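Local structure of carbohydrate binding protein, putative, cpb33A (Cellvibrio japonicus, 5FJQ) at residues Gln126-Asp130 with His142-Pro147. The protein is a lytic polysaccharide monooxygenase, represented here by its copper-binding catalytic domain, that probably cleaves chitin oxidatively and helps its bacterium to use it. Residues are numbered along the deposited sequence; the frame is centred on the assembly and turned at random.
Sequences QLIHD and HNVILP
Where H129 faces V144 and I128 faces I145, strands 126-130 and 142-146 run roughly antiparallel (146°), their axes coming within 6.3 Å, without a direct backbone hydrogen bond. They are edge strands from the two sheets of the immunoglobulin-like (E-set) β-sandwich of this lytic polysaccharide monooxygenase domain: 126-130 pairs with 102-109, and 139-146 with 88-96. A classic β bulge sets I128 and H129 opposite the single residue Y107 and turns these two neighbouring side chains toward the other strand. I128 is the apolar wedge. Its chi1 of 61° tucks CG1 between the two backbone arms, and CD1 reaches V144 CG1 at 3.6 Å, the two side chains crossing near a right angle; the same methyl also touches L146 CD2 and P147 CD. H129 packs on the same V144, its CB against CG1, while V144 CG2 lies over one face of the imidazole and H129 NE2 approaches H142 CB at 3.8 Å. H142 ND1 is hydrogen-bonded to Y107 OH. Two waters bridge the separated backbones. Water 2 donates to both I128 O and I145 O. Water 1 donates to I128 O and accepts from I145 N at 3.0 Å; it probably also helps to hold the rotation of the H129 ring, since it lies in the ring plane at its edge, 2.8 Å from H129 ND1.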
loop_
_atom_site.group_PDB
_atom_site.type_symbol
_atom_site.label_atom_id
_atom_site.label_comp_id
_atom_site.label_asym_id
_atom_site.label_seq_id
_atom_site.Cartn_x
_atom_site.Cartn_y
_atom_site.Cartn_z
ATOM N N GLN A 126 12.888 0.650 -1.605
ATOM C CA GLN A 126 13.655 1.183 -2.736
ATOM C C GLN A 126 12.623 1.747 -3.692
ATOM O O GLN A 126 11.667 1.019 -4.034
ATOM C CB GLN A 126 14.343 -0.018 -3.367
ATOM C CG GLN A 126 14.813 0.139 -4.784
ATOM C CD GLN A 126 15.811 -0.936 -5.068
ATOM O OE1 GLN A 126 15.458 -2.082 -5.407
ATOM N NE2 GLN A 126 17.077 -0.601 -4.864
ATOM N N LEU A 127 12.808 2.976 -4.186
ATOM C CA LEU A 127 11.930 3.477 -5.281
ATOM C C LEU A 127 11.936 2.672 -6.601
ATOM O O LEU A 127 12.972 2.494 -7.268
ATOM C CB LEU A 127 12.267 4.915 -5.650
ATOM C CG LEU A 127 11.285 5.656 -6.558
ATOM C CD1 LEU A 127 9.930 5.950 -5.852
ATOM C CD2 LEU A 127 11.923 6.954 -7.032
ATOM N N ILE A 128 10.751 2.239 -7.046
ATOM C CA ILE A 128 10.742 1.494 -8.249
ATOM C C ILE A 128 9.896 2.147 -9.372
ATOM O O ILE A 128 10.030 1.767 -10.548
ATOM C CB ILE A 128 10.536 -0.027 -8.040
ATOM C CG1 ILE A 128 9.182 -0.376 -7.362
ATOM C CG2 ILE A 128 11.818 -0.639 -7.399
ATOM C CD1 ILE A 128 8.679 -1.784 -7.706
ATOM N N HIS A 129 9.089 3.142 -8.988
ATOM C CA HIS A 129 8.265 3.838 -9.955
ATOM C C HIS A 129 7.800 5.201 -9.456
ATOM O O HIS A 129 7.391 5.367 -8.267
ATOM C CB HIS A 129 7.031 2.964 -10.363
ATOM C CG HIS A 129 6.224 3.542 -11.482
ATOM N ND1 HIS A 129 6.571 3.363 -12.811
ATOM C CD2 HIS A 129 5.114 4.330 -11.486
ATOM C CE1 HIS A 129 5.695 3.988 -13.579
ATOM N NE2 HIS A 129 4.798 4.574 -12.806
ATOM N N ASP A 130 7.719 6.135 -10.401
ATOM C CA ASP A 130 7.167 7.468 -10.141
ATOM C C ASP A 130 6.346 7.853 -11.354
ATOM O O ASP A 130 6.824 7.879 -12.542
ATOM C CB ASP A 130 8.295 8.465 -9.808
ATOM C CG ASP A 130 7.797 9.834 -9.409
ATOM O OD1 ASP A 130 6.734 10.288 -9.819
ATOM O OD2 ASP A 130 8.495 10.496 -8.653
ATOM N N HIS A 142 -0.520 2.408 -13.410
ATOM C CA HIS A 142 0.910 2.581 -13.480
ATOM C C HIS A 142 1.524 1.235 -13.860
ATOM O O HIS A 142 1.335 0.248 -13.198
ATOM C CB HIS A 142 1.365 3.098 -12.119
ATOM C CG HIS A 142 0.552 4.259 -11.651
ATOM N ND1 HIS A 142 -0.274 4.197 -10.544
ATOM C CD2 HIS A 142 0.392 5.495 -12.171
ATOM C CE1 HIS A 142 -0.904 5.351 -10.404
ATOM N NE2 HIS A 142 -0.493 6.169 -11.356
ATOM N N ASN A 143 2.211 1.197 -15.003
ATOM C CA ASN A 143 2.914 0.011 -15.356
ATOM C C ASN A 143 4.305 -0.057 -14.745
ATOM O O ASN A 143 5.247 0.414 -15.391
ATOM C CB ASN A 143 3.143 0.038 -16.834
ATOM C CG ASN A 143 2.334 -1.003 -17.552
ATOM O OD1 ASN A 143 1.086 -1.049 -17.414
ATOM N ND2 ASN A 143 3.031 -1.856 -18.325
ATOM N N VAL A 144 4.439 -0.712 -13.603
ATOM C CA VAL A 144 5.617 -0.559 -12.706
ATOM C C VAL A 144 6.562 -1.593 -13.196
ATOM O O VAL A 144 6.108 -2.709 -13.536
ATOM C CB VAL A 144 5.220 -0.874 -11.242
ATOM C CG1 VAL A 144 6.419 -0.829 -10.280
ATOM C CG2 VAL A 144 4.146 0.103 -10.816
ATOM N N ILE A 145 7.851 -1.260 -13.349
ATOM C CA ILE A 145 8.757 -2.312 -13.750
ATOM C C ILE A 145 9.308 -2.990 -12.473
ATOM O O ILE A 145 10.047 -2.369 -11.674
ATOM C CB ILE A 145 9.873 -1.846 -14.751
ATOM C CG1 ILE A 145 9.326 -1.105 -15.989
ATOM C CG2 ILE A 145 10.877 -2.954 -15.071
ATOM C CD1 ILE A 145 8.108 -1.689 -16.698
ATOM N N LEU A 146 8.937 -4.250 -12.252
ATOM C CA LEU A 146 9.398 -4.992 -11.057
ATOM C C LEU A 146 10.828 -5.423 -11.277
ATOM O O LEU A 146 11.157 -6.003 -12.356
ATOM C CB LEU A 146 8.511 -6.197 -10.773
ATOM C CG LEU A 146 7.052 -5.801 -10.596
ATOM C CD1 LEU A 146 6.146 -7.034 -10.786
ATOM C CD2 LEU A 146 6.786 -5.080 -9.283
ATOM N N PRO A 147 11.709 -5.113 -10.298
ATOM C CA PRO A 147 13.097 -5.524 -10.443
ATOM C C PRO A 147 13.254 -7.029 -10.214
ATOM O O PRO A 147 12.309 -7.690 -9.746
ATOM C CB PRO A 147 13.813 -4.727 -9.337
ATOM C CG PRO A 147 12.781 -4.627 -8.226
ATOM C CD PRO A 147 11.436 -4.514 -8.960
HETATM O O HOH W 1 8.751 1.555 -12.988
HETATM O O HOH W 2 11.783 0.034 -11.668
#